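Local coordinates for protein galactonate dehydratase (PDB 5OLC) that belongs to the enolase superfamily of enzymes, with an N-terminal capping domain joined to a modified TIM-barrel domain, at residues G49-G54 with K117-N122; E159-K164 with R190-P195; R241-T246 with C270-Q275; P276-A281 with I312-H317. All blocks are in the same frame, centred on the assembly; numbering follows the deposited sequence.

Interaction 1 (G49-G54 with K117-N122); sequences GTYGWG and KGKLLN
T50 and L120 are the residues whose CA atoms come nearest, 7.5 Å apart, where strand 51-56 begins and helix 101-120 runs out. The helix closes in a Schellman motif: N122, at positive phi, is the C-prime residue, and its N bonds to K119 O at 2.8 Å. Across this junction K119 does most of the work. Its CB bond points at the strand, its CG lies anti to the carbonyl carbon (chi1 -72°), and the chain beyond is extended, so that the ammonium group arrives at the backbone of Y51. K119 NZ donates to Y51 O over 3.0 Å, coming from above the carbonyl plane, 55° out of it. The same nitrogen lies obliquely to the Y51 ring, 3.4 Å from Y51 CE2. It also forms a salt bridge with D115, one turn earlier on the helix, whose OD2 accepts from W53 N as well; the lysine and aspartate thus tie the helix to Y51 and W53 of the strand. The Y51 ring has a cation-pi partner in K43, and its hydroxyl hydrogen-bonds to D372. Beside this polar grip, T50 CG2 rests against L120 CD2 at 4.2 Å, while T50 OG1 turns to D48. Strand 51-56 is hydrogen-bonded to strand 36-46, and the contact lays a helix end against an edge strand, within this chain, of the three-stranded antiparallel sheet in the N-terminal domain, as in enolase-superfamily capping domains.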
loop_
_atom_site.group_PDB
_atom_site.type_symbol
_atom_site.label_atom_id
_atom_site.label_comp_id
_atom_site.label_asym_id
_atom_site.label_seq_id
_atom_site.Cartn_x
_atom_site.Cartn_y
_atom_site.Cartn_z
ATOM N N GLY A 49 -43.582 -27.770 23.297
ATOM C CA GLY A 49 -42.721 -28.435 24.261
ATOM C C GLY A 49 -41.398 -28.978 23.765
ATOM O O GLY A 49 -40.757 -29.786 24.455
ATOM N N THR A 50 -40.972 -28.538 22.564
ATOM C CA THR A 50 -39.659 -28.865 22.014
ATOM C C THR A 50 -38.719 -27.879 22.674
ATOM O O THR A 50 -38.933 -26.658 22.586
ATOM C CB THR A 50 -39.640 -28.728 20.490
ATOM O OG1 THR A 50 -40.414 -29.789 19.929
ATOM C CG2 THR A 50 -38.238 -28.768 19.916
ATOM N N TYR A 51 -37.718 -28.404 23.394
ATOM C CA TYR A 51 -36.717 -27.549 24.012
ATOM C C TYR A 51 -35.407 -27.671 23.286
ATOM O O TYR A 51 -35.226 -28.593 22.498
ATOM C CB TYR A 51 -36.572 -27.807 25.508
ATOM C CG TYR A 51 -36.095 -29.195 25.880
ATOM C CD1 TYR A 51 -37.000 -30.192 26.216
ATOM C CD2 TYR A 51 -34.737 -29.466 26.047
ATOM C CE1 TYR A 51 -36.569 -31.456 26.613
ATOM C CE2 TYR A 51 -34.294 -30.721 26.453
ATOM C CZ TYR A 51 -35.216 -31.712 26.742
ATOM O OH TYR A 51 -34.790 -32.958 27.123
ATOM N N GLY A 52 -34.525 -26.716 23.538
ATOM C CA GLY A 52 -33.176 -26.627 22.987
ATOM C C GLY A 52 -32.253 -26.015 24.020
ATOM O O GLY A 52 -32.609 -25.019 24.665
ATOM N N TRP A 53 -31.082 -26.644 24.220
ATOM C CA TRP A 53 -30.079 -26.191 25.189
ATOM C C TRP A 53 -28.927 -25.390 24.529
ATOM O O TRP A 53 -28.378 -25.791 23.503
ATOM C CB TRP A 53 -29.557 -27.373 26.042
ATOM C CG TRP A 53 -30.504 -27.819 27.116
ATOM C CD1 TRP A 53 -31.241 -28.969 27.137
ATOM C CD2 TRP A 53 -30.831 -27.111 28.324
ATOM N NE1 TRP A 53 -32.000 -29.028 28.290
ATOM C CE2 TRP A 53 -31.778 -27.892 29.029
ATOM C CE3 TRP A 53 -30.388 -25.909 28.898
ATOM C CZ2 TRP A 53 -32.284 -27.508 30.275
ATOM C CZ3 TRP A 53 -30.908 -25.523 30.116
ATOM C CH2 TRP A 53 -31.835 -26.323 30.799
ATOM N N GLY A 54 -28.608 -24.250 25.126
ATOM C CA GLY A 54 -27.563 -23.348 24.653
ATOM C C GLY A 54 -26.627 -22.905 25.751
ATOM O O GLY A 54 -26.879 -23.169 26.920
ATOM N N LYS A 117 -33.764 -26.971 16.120
ATOM C CA LYS A 117 -33.826 -27.309 14.690
ATOM C C LYS A 117 -33.425 -28.733 14.429
ATOM O O LYS A 117 -34.109 -29.424 13.674
ATOM C CB LYS A 117 -32.930 -26.380 13.892
ATOM C CG LYS A 117 -33.664 -25.505 12.880
ATOM C CD LYS A 117 -32.712 -24.464 12.237
ATOM C CE LYS A 117 -31.441 -25.068 11.674
ATOM N NZ LYS A 117 -31.690 -26.370 10.970
ATOM N N GLY A 118 -32.348 -29.163 15.081
ATOM C CA GLY A 118 -31.855 -30.530 15.005
ATOM C C GLY A 118 -32.924 -31.519 15.421
ATOM O O GLY A 118 -33.256 -32.439 14.667
ATOM N N LYS A 119 -33.521 -31.276 16.601
ATOM C CA LYS A 119 -34.619 -32.067 17.145
ATOM C C LYS A 119 -35.836 -32.028 16.168
ATOM O O LYS A 119 -36.223 -33.072 15.638
ATOM C CB LYS A 119 -34.978 -31.574 18.565
ATOM C CG LYS A 119 -33.917 -31.932 19.627
ATOM C CD LYS A 119 -34.074 -31.110 20.925
ATOM C CE LYS A 119 -33.410 -31.721 22.139
ATOM N NZ LYS A 119 -33.220 -30.742 23.234
ATOM N N LEU A 120 -36.377 -30.813 15.911
ATOM C CA LEU A 120 -37.478 -30.440 15.018
ATOM C C LEU A 120 -37.443 -31.207 13.678
ATOM O O LEU A 120 -38.459 -31.779 13.271
ATOM C CB LEU A 120 -37.331 -28.919 14.734
ATOM C CG LEU A 120 -38.550 -27.997 14.623
ATOM C CD1 LEU A 120 -39.554 -28.449 13.526
ATOM C CD2 LEU A 120 -39.187 -27.770 15.940
ATOM N N LEU A 121 -36.289 -31.188 12.981
ATOM C CA LEU A 121 -36.118 -31.849 11.674
ATOM C C LEU A 121 -35.501 -33.250 11.793
ATOM O O LEU A 121 -35.121 -33.842 10.790
ATOM C CB LEU A 121 -35.301 -30.959 10.696
ATOM C CG LEU A 121 -35.894 -29.592 10.311
ATOM C CD1 LEU A 121 -34.906 -28.789 9.522
ATOM C CD2 LEU A 121 -37.171 -29.748 9.528
ATOM N N ASN A 122 -35.410 -33.772 13.022
ATOM C CA ASN A 122 -34.902 -35.103 13.395
ATOM C C ASN A 122 -33.555 -35.480 12.767
ATOM O O ASN A 122 -33.366 -36.608 12.304
ATOM C CB ASN A 122 -35.947 -36.180 13.141
ATOM C CG ASN A 122 -35.922 -37.207 14.239
ATOM O OD1 ASN A 122 -35.130 -38.157 14.208
ATOM N ND2 ASN A 122 -36.685 -36.959 15.303
#

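Interaction 2 (E159-K164 with R190-P195); sequences EALLYK and RKAIGP
A160 opens the contact by turning its CB toward the second helix, where it meets I193 CG2 at 4.1 Å. With CG1 between the backbone N and the carbonyl carbon (chi1 66°), I193 leaves CG2 beside the N, where it touches the alanine. The next residue, L161, starts off to one side, but its branch swings back over A192. There L161 CD2 packs on A192 CB at 3.9 Å and lies 3.6 Å from A192 O, a methyl set against the last turn of helix 179-193. One turn on from A160, K164 sends its chain across the end of that helix. Its CG lies anti to the backbone N, the methylenes run extended, and a bend at chi4 (76°) brings the ammonium group down on the carbonyl of I193. K164 NZ donates to I193 O over 2.8 Å, tilted only 18° from the carbonyl plane, and the lysine also touches M197. G194, with positive phi, ends the helix just here. Helices 154-165 and 179-193 flank strand 170-174 along the chain and lie side by side on the outside of the barrel domain. A160 and I193 meet on the buried side of the seam, L161 and A192 nearer the surface. A positive charge at the C-terminal end of a helix would favourably meet the negative end of its dipole, so the bond probably satisfies a terminal carbonyl and gains electrostatically as well.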
loop_
_atom_site.group_PDB
_atom_site.type_symbol
_atom_site.label_atom_id
_atom_site.label_comp_id
_atom_site.label_asym_id
_atom_site.label_seq_id
_atom_site.Cartn_x
_atom_site.Cartn_y
_atom_site.Cartn_z
ATOM N N GLU A 159 -0.145 -35.284 35.081
ATOM C CA GLU A 159 -1.384 -34.914 34.381
ATOM C C GLU A 159 -1.235 -35.199 32.881
ATOM O O GLU A 159 -2.168 -35.707 32.257
ATOM C CB GLU A 159 -1.701 -33.422 34.622
ATOM C CG GLU A 159 -3.028 -32.941 34.051
ATOM C CD GLU A 159 -3.135 -31.445 33.828
ATOM O OE1 GLU A 159 -2.219 -30.862 33.205
ATOM O OE2 GLU A 159 -4.159 -30.858 34.243
ATOM N N ALA A 160 -0.044 -34.895 32.323
ATOM C CA ALA A 160 0.319 -35.124 30.927
ATOM C C ALA A 160 0.409 -36.617 30.629
ATOM O O ALA A 160 -0.177 -37.072 29.647
ATOM C CB ALA A 160 1.647 -34.460 30.625
ATOM N N LEU A 161 1.125 -37.380 31.490
ATOM C CA LEU A 161 1.293 -38.833 31.347
ATOM C C LEU A 161 -0.049 -39.564 31.392
ATOM O O LEU A 161 -0.217 -40.565 30.694
ATOM C CB LEU A 161 2.272 -39.387 32.398
ATOM C CG LEU A 161 3.736 -39.002 32.209
ATOM C CD1 LEU A 161 4.485 -39.074 33.509
ATOM C CD2 LEU A 161 4.408 -39.858 31.159
ATOM N N LEU A 162 -1.010 -39.023 32.176
ATOM C CA LEU A 162 -2.380 -39.521 32.299
ATOM C C LEU A 162 -3.082 -39.403 30.939
ATOM O O LEU A 162 -3.693 -40.379 30.488
ATOM C CB LEU A 162 -3.143 -38.727 33.394
ATOM C CG LEU A 162 -4.689 -38.815 33.424
ATOM C CD1 LEU A 162 -5.175 -40.074 34.111
ATOM C CD2 LEU A 162 -5.287 -37.612 34.112
ATOM N N TYR A 163 -2.962 -38.218 30.282
ATOM C CA TYR A 163 -3.559 -37.934 28.976
ATOM C C TYR A 163 -3.026 -38.855 27.881
ATOM O O TYR A 163 -3.827 -39.372 27.100
ATOM C CB TYR A 163 -3.392 -36.462 28.587
ATOM C CG TYR A 163 -4.052 -35.467 29.517
ATOM C CD1 TYR A 163 -5.257 -35.762 30.147
ATOM C CD2 TYR A 163 -3.520 -34.193 29.695
ATOM C CE1 TYR A 163 -5.878 -34.840 30.987
ATOM C CE2 TYR A 163 -4.147 -33.253 30.514
ATOM C CZ TYR A 163 -5.327 -33.581 31.156
ATOM O OH TYR A 163 -5.939 -32.664 31.971
ATOM N N LYS A 164 -1.689 -39.089 27.841
ATOM C CA LYS A 164 -1.046 -39.990 26.869
ATOM C C LYS A 164 -1.594 -41.416 27.049
ATOM O O LYS A 164 -1.903 -42.075 26.056
ATOM C CB LYS A 164 0.487 -39.967 27.017
ATOM C CG LYS A 164 1.207 -40.587 25.829
ATOM C CD LYS A 164 2.707 -40.732 26.054
ATOM C CE LYS A 164 3.365 -41.590 24.989
ATOM N NZ LYS A 164 3.540 -40.872 23.690
ATOM N N ARG A 190 7.613 -32.474 27.441
ATOM C CA ARG A 190 8.072 -33.087 26.190
ATOM C C ARG A 190 8.865 -34.367 26.477
ATOM O O ARG A 190 8.709 -35.349 25.747
ATOM C CB ARG A 190 8.894 -32.098 25.353
ATOM N N LYS A 191 9.668 -34.370 27.572
ATOM C CA LYS A 191 10.457 -35.519 28.023
ATOM C C LYS A 191 9.541 -36.683 28.447
ATOM O O LYS A 191 9.835 -37.843 28.145
ATOM C CB LYS A 191 11.364 -35.102 29.186
ATOM C CG LYS A 191 12.827 -35.471 28.985
ATOM C CD LYS A 191 13.759 -34.734 29.956
ATOM C CE LYS A 191 13.834 -35.333 31.345
ATOM N NZ LYS A 191 14.639 -36.587 31.374
ATOM N N ALA A 192 8.419 -36.359 29.114
ATOM C CA ALA A 192 7.439 -37.330 29.583
ATOM C C ALA A 192 6.597 -37.931 28.456
ATOM O O ALA A 192 6.502 -39.157 28.357
ATOM C CB ALA A 192 6.539 -36.695 30.622
ATOM N N ILE A 193 5.982 -37.068 27.614
ATOM C CA ILE A 193 5.099 -37.464 26.502
ATOM C C ILE A 193 5.862 -38.112 25.325
ATOM O O ILE A 193 5.256 -38.815 24.518
ATOM C CB ILE A 193 4.173 -36.297 26.021
ATOM C CG1 ILE A 193 4.981 -35.125 25.388
ATOM C CG2 ILE A 193 3.246 -35.826 27.153
ATOM C CD1 ILE A 193 4.221 -34.211 24.401
ATOM N N GLY A 194 7.165 -37.860 25.241
ATOM C CA GLY A 194 8.003 -38.379 24.170
ATOM C C GLY A 194 7.843 -37.593 22.882
ATOM O O GLY A 194 7.275 -36.493 22.892
ATOM N N PRO A 195 8.305 -38.140 21.737
ATOM C CA PRO A 195 8.189 -37.390 20.479
ATOM C C PRO A 195 6.890 -37.582 19.684
ATOM O O PRO A 195 6.559 -36.727 18.856
ATOM C CB PRO A 195 9.404 -37.876 19.685
ATOM C CG PRO A 195 9.675 -39.254 20.196
ATOM C CD PRO A 195 9.016 -39.420 21.535
#

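Interaction 3 (R241-T246 with C270-Q275); sequences RLRQNT and CVDIAQ
R243, near the end of helix 236-245, aims its CB at the segment 270-275 and makes most of this contact with a single side chain. From CB the chain runs extended to NE. Its CG passes D272 OD2 at 3.6 Å, and its CD lies 3.5 Å from C270 O, both simple packing contacts. At NE the arginine meets the carboxylate: R243 NE reaches D272 OD1 over 3.3 Å and D272 OD2 over a slightly longer distance, both weak bonds within a salt bridge. The place belongs to the barrel architecture, because D272 leads into strand 273-274, which runs parallel to strand 250-252, while the helix carrying R243 packs on the outside and precedes strand 250-252 in the chain. Further out, R243 CZ lies beneath V271 O, which sits 3.3 Å above the guanidinium plane and over its centre. R243 NH1 is taken by a salt bridge to D269, just ahead of C270. R243 NH2 gives the straighter bond, to D272 OD1 over 3.1 Å with an N-H...O angle of 154°. That oxygen lies in the guanidinium plane but is met from above its own carboxylate plane, as the two planes stand 82° apart. D272 OD2 in turn accepts from I250 N, which positions the carboxylate from the neighbouring strand. R241 of the third subunit sets its NE, a like charge, close to R243 NH2, and R241 of this chain forms a salt bridge with D269 of the fourth subunit.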
loop_
_atom_site.group_PDB
_atom_site.type_symbol
_atom_site.label_atom_id
_atom_site.label_comp_id
_atom_site.label_asym_id
_atom_site.label_seq_id
_atom_site.Cartn_x
_atom_site.Cartn_y
_atom_site.Cartn_z
ATOM N N ARG A 241 4.335 -10.110 13.115
ATOM C CA ARG A 241 5.794 -10.102 13.316
ATOM C C ARG A 241 6.262 -11.438 13.918
ATOM O O ARG A 241 7.246 -12.011 13.455
ATOM C CB ARG A 241 6.213 -8.951 14.253
ATOM C CG ARG A 241 6.447 -7.567 13.627
ATOM C CD ARG A 241 7.204 -6.610 14.571
ATOM N NE ARG A 241 6.646 -6.578 15.934
ATOM C CZ ARG A 241 5.846 -5.629 16.417
ATOM N NH1 ARG A 241 5.510 -4.585 15.666
ATOM N NH2 ARG A 241 5.384 -5.712 17.660
ATOM N N LEU A 242 5.546 -11.926 14.946
ATOM C CA LEU A 242 5.853 -13.175 15.642
ATOM C C LEU A 242 5.816 -14.352 14.681
ATOM O O LEU A 242 6.713 -15.198 14.712
ATOM C CB LEU A 242 4.888 -13.388 16.813
ATOM C CG LEU A 242 5.213 -14.519 17.769
ATOM C CD1 LEU A 242 6.555 -14.341 18.411
ATOM C CD2 LEU A 242 4.217 -14.584 18.838
ATOM N N ARG A 243 4.806 -14.364 13.793
ATOM C CA ARG A 243 4.607 -15.365 12.747
ATOM C C ARG A 243 5.819 -15.372 11.794
ATOM O O ARG A 243 6.272 -16.442 11.380
ATOM C CB ARG A 243 3.330 -15.014 11.971
ATOM C CG ARG A 243 2.495 -16.203 11.555
ATOM C CD ARG A 243 1.392 -15.740 10.646
ATOM N NE ARG A 243 0.872 -16.833 9.830
ATOM C CZ ARG A 243 0.031 -16.656 8.821
ATOM N NH1 ARG A 243 -0.365 -15.437 8.486
ATOM N NH2 ARG A 243 -0.416 -17.701 8.130
ATOM N N GLN A 244 6.358 -14.171 11.485
ATOM C CA GLN A 244 7.511 -13.958 10.602
ATOM C C GLN A 244 8.824 -14.388 11.250
ATOM O O GLN A 244 9.726 -14.825 10.541
ATOM C CB GLN A 244 7.602 -12.479 10.163
ATOM C CG GLN A 244 6.533 -12.068 9.146
ATOM C CD GLN A 244 6.393 -10.578 8.885
ATOM O OE1 GLN A 244 6.903 -9.722 9.621
ATOM N NE2 GLN A 244 5.657 -10.237 7.832
ATOM N N ASN A 245 8.935 -14.270 12.586
ATOM C CA ASN A 245 10.160 -14.561 13.332
ATOM C C ASN A 245 10.212 -15.945 14.034
ATOM O O ASN A 245 11.260 -16.292 14.593
ATOM C CB ASN A 245 10.432 -13.431 14.324
ATOM C CG ASN A 245 11.130 -12.231 13.708
ATOM O OD1 ASN A 245 12.136 -11.753 14.237
ATOM N ND2 ASN A 245 10.564 -11.627 12.658
ATOM N N THR A 246 9.123 -16.756 13.965
ATOM C CA THR A 246 9.132 -18.104 14.542
ATOM C C THR A 246 8.540 -19.157 13.582
ATOM O O THR A 246 7.719 -18.839 12.712
ATOM C CB THR A 246 8.505 -18.150 15.947
ATOM O OG1 THR A 246 8.884 -19.382 16.568
ATOM C CG2 THR A 246 6.982 -18.015 15.943
ATOM N N CYS A 270 -2.402 -12.338 10.597
ATOM C CA CYS A 270 -2.036 -12.571 11.995
ATOM C C CYS A 270 -1.802 -14.024 12.366
ATOM O O CYS A 270 -0.773 -14.349 12.974
ATOM C CB CYS A 270 -3.075 -11.948 12.920
ATOM S SG CYS A 270 -3.452 -10.223 12.552
ATOM N N VAL A 271 -2.800 -14.883 12.078
ATOM C CA VAL A 271 -2.792 -16.268 12.517
ATOM C C VAL A 271 -2.663 -17.311 11.401
ATOM O O VAL A 271 -3.025 -17.074 10.242
ATOM C CB VAL A 271 -4.035 -16.560 13.403
ATOM C CG1 VAL A 271 -4.005 -15.733 14.678
ATOM C CG2 VAL A 271 -5.348 -16.353 12.648
ATOM N N ASP A 272 -2.156 -18.488 11.806
ATOM C CA ASP A 272 -2.048 -19.705 11.024
ATOM C C ASP A 272 -3.353 -20.489 11.272
ATOM O O ASP A 272 -3.861 -21.135 10.350
ATOM C CB ASP A 272 -0.831 -20.530 11.486
ATOM C CG ASP A 272 0.488 -20.036 10.953
ATOM O OD1 ASP A 272 0.718 -20.152 9.725
ATOM O OD2 ASP A 272 1.306 -19.567 11.758
ATOM N N ILE A 273 -3.888 -20.410 12.524
ATOM C CA ILE A 273 -5.122 -21.073 12.999
ATOM C C ILE A 273 -6.027 -20.051 13.670
ATOM O O ILE A 273 -5.590 -19.384 14.612
ATOM C CB ILE A 273 -4.826 -22.222 14.015
ATOM C CG1 ILE A 273 -3.814 -23.249 13.495
ATOM C CG2 ILE A 273 -6.103 -22.898 14.471
ATOM C CD1 ILE A 273 -2.598 -23.296 14.275
ATOM N N ALA A 274 -7.298 -19.969 13.235
ATOM C CA ALA A 274 -8.293 -19.070 13.828
ATOM C C ALA A 274 -9.095 -19.863 14.858
ATOM O O ALA A 274 -9.555 -20.962 14.550
ATOM C CB ALA A 274 -9.211 -18.520 12.754
ATOM N N GLN A 275 -9.236 -19.334 16.088
ATOM C CA GLN A 275 -9.916 -20.059 17.153
ATOM C C GLN A 275 -11.163 -19.338 17.682
ATOM O O GLN A 275 -11.155 -18.909 18.838
ATOM C CB GLN A 275 -8.933 -20.429 18.295
ATOM C CG GLN A 275 -7.784 -21.319 17.839
ATOM C CD GLN A 275 -7.167 -22.189 18.903
ATOM O OE1 GLN A 275 -5.941 -22.285 19.010
ATOM N NE2 GLN A 275 -7.984 -22.936 19.636
#

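Interaction 4 (P276-A281 with I312-H317); sequences PDICAA and ISAAVH
I278 fills the tight part of this contact almost alone, against two consecutive alanines of helix 309-321. Its two branches divide the task. With CG1 anti to the carbonyl carbon (chi1 -64°) and CG2 anti to the backbone N, I278 CG2 meets A314 CB at 4.0 Å, while I278 CD1 goes to the next residue, 3.6 Å from A315 CA and 3.9 Å from A315 CB. The methyl of the isoleucine tip therefore lies on helix backbone as much as on side chain, which small residues permit; the I278 and A314 CA atoms are 7.1 Å apart. Around this wedge the contact is loose. C279 turns its side chain off to one side, and the rest of 276-281 follows its own local pattern. D277 is the N-cap of the short, weakly bonded helix 278-281: D277 OD1 accepts a weak bond from C279 N at 3.0 Å, and D277 O takes both A280 N and A281 N. Its other carboxylate oxygen, OD2, accepts from H304. Neither part faces solvent: the three residues that touch, I278, A314 and A315, are all buried. The wedge sits in a crowd of helices: V111 of helix 101-120 touches both I278 and A314, L284 and V287 of helix 283-296 lie against I278, and the backbone of C279 bonds to Y57 just beyond strand 51-56, so helices of the barrel and parts of the N-terminal domain meet close to I278.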
loop_
_atom_site.group_PDB
_atom_site.type_symbol
_atom_site.label_atom_id
_atom_site.label_comp_id
_atom_site.label_asym_id
_atom_site.label_seq_id
_atom_site.Cartn_x
_atom_site.Cartn_y
_atom_site.Cartn_z
ATOM N N PRO A 276 -12.272 -19.225 16.902
ATOM C CA PRO A 276 -13.484 -18.590 17.465
ATOM C C PRO A 276 -14.201 -19.517 18.449
ATOM O O PRO A 276 -14.230 -20.732 18.233
ATOM C CB PRO A 276 -14.374 -18.313 16.240
ATOM C CG PRO A 276 -13.707 -18.949 15.087
ATOM C CD PRO A 276 -12.509 -19.716 15.531
ATOM N N ASP A 277 -14.765 -18.959 19.530
ATOM C CA ASP A 277 -15.546 -19.764 20.462
ATOM C C ASP A 277 -16.999 -19.611 20.018
ATOM O O ASP A 277 -17.495 -18.483 19.898
ATOM C CB ASP A 277 -15.350 -19.311 21.922
ATOM C CG ASP A 277 -15.923 -20.269 22.962
ATOM O OD1 ASP A 277 -17.169 -20.444 22.994
ATOM O OD2 ASP A 277 -15.132 -20.817 23.766
ATOM N N ILE A 278 -17.668 -20.744 19.736
ATOM C CA ILE A 278 -19.054 -20.764 19.245
ATOM C C ILE A 278 -19.970 -19.976 20.171
ATOM O O ILE A 278 -20.699 -19.108 19.703
ATOM C CB ILE A 278 -19.546 -22.213 18.952
ATOM C CG1 ILE A 278 -18.726 -22.854 17.791
ATOM C CG2 ILE A 278 -21.029 -22.250 18.622
ATOM C CD1 ILE A 278 -18.195 -24.240 18.039
ATOM N N CYS A 279 -19.808 -20.192 21.488
ATOM C CA CYS A 279 -20.559 -19.613 22.612
ATOM C C CYS A 279 -20.239 -18.131 22.883
ATOM O O CYS A 279 -20.862 -17.512 23.757
ATOM C CB CYS A 279 -20.362 -20.472 23.862
ATOM S SG CYS A 279 -20.951 -22.183 23.687
ATOM N N ALA A 280 -19.315 -17.551 22.113
ATOM C CA ALA A 280 -18.920 -16.154 22.289
ATOM C C ALA A 280 -19.008 -15.309 20.994
ATOM O O ALA A 280 -19.613 -14.233 21.018
ATOM C CB ALA A 280 -17.519 -16.090 22.870
ATOM N N ALA A 281 -18.443 -15.828 19.864
ATOM C CA ALA A 281 -18.313 -15.163 18.557
ATOM C C ALA A 281 -19.638 -14.871 17.776
ATOM O O ALA A 281 -19.638 -14.045 16.853
ATOM C CB ALA A 281 -17.354 -15.954 17.676
ATOM N N ILE A 312 -19.276 -28.047 24.188
ATOM C CA ILE A 312 -18.464 -29.064 23.510
ATOM C C ILE A 312 -19.232 -29.654 22.322
ATOM O O ILE A 312 -18.668 -29.730 21.234
ATOM C CB ILE A 312 -17.886 -30.131 24.461
ATOM C CG1 ILE A 312 -17.056 -29.468 25.559
ATOM C CG2 ILE A 312 -17.049 -31.179 23.700
ATOM C CD1 ILE A 312 -17.151 -30.136 26.937
ATOM N N SER A 313 -20.535 -29.974 22.509
ATOM C CA SER A 313 -21.411 -30.512 21.458
ATOM C C SER A 313 -21.436 -29.643 20.208
ATOM O O SER A 313 -21.236 -30.174 19.121
ATOM C CB SER A 313 -22.826 -30.726 21.979
ATOM O OG SER A 313 -22.834 -31.810 22.886
ATOM N N ALA A 314 -21.627 -28.308 20.368
ATOM C CA ALA A 314 -21.642 -27.333 19.281
ATOM C C ALA A 314 -20.332 -27.416 18.459
ATOM O O ALA A 314 -20.387 -27.387 17.222
ATOM C CB ALA A 314 -21.848 -25.937 19.843
ATOM N N ALA A 315 -19.170 -27.592 19.148
ATOM C CA ALA A 315 -17.869 -27.770 18.497
ATOM C C ALA A 315 -17.790 -29.121 17.817
ATOM O O ALA A 315 -17.316 -29.176 16.693
ATOM C CB ALA A 315 -16.737 -27.608 19.486
ATOM N N VAL A 316 -18.301 -30.194 18.448
ATOM C CA VAL A 316 -18.312 -31.536 17.835
ATOM C C VAL A 316 -18.993 -31.435 16.472
ATOM O O VAL A 316 -18.427 -31.855 15.464
ATOM C CB VAL A 316 -19.009 -32.637 18.690
ATOM C CG1 VAL A 316 -18.825 -34.007 18.056
ATOM C CG2 VAL A 316 -18.521 -32.647 20.132
ATOM N N HIS A 317 -20.183 -30.829 16.452
ATOM C CA HIS A 317 -20.970 -30.652 15.249
ATOM C C HIS A 317 -20.359 -29.652 14.283
ATOM O O HIS A 317 -20.507 -29.836 13.082
ATOM C CB HIS A 317 -22.421 -30.332 15.598
ATOM C CG HIS A 317 -23.125 -31.540 16.133
ATOM N ND1 HIS A 317 -23.885 -32.353 15.309
ATOM C CD2 HIS A 317 -23.053 -32.113 17.359
ATOM C CE1 HIS A 317 -24.303 -33.354 16.075
ATOM N NE2 HIS A 317 -23.827 -33.254 17.315
#

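How the interactions relate
Helix 101-120 relates two of the contacts directly: interaction 1 sits at its C-terminal end, and V111 within it touches both sides of interaction 4; the centres of the two contacts are about 17 Å apart. Interaction 4 lies about 5 Å from the centre of the chain. Interactions 3 and 4 adjoin in sequence, strand 273-274 leading into helix 278-281, although their centres are about 22 Å apart. Interactions 2 and 3 hold outer parts of the barrel domain, about 26 Å apart between centres, and interactions 1 and 2 are farthest separated, about 40 Å. In relatives the active site lies between the barrel and the capping domain, so interaction 4 is probably the contact nearest that region.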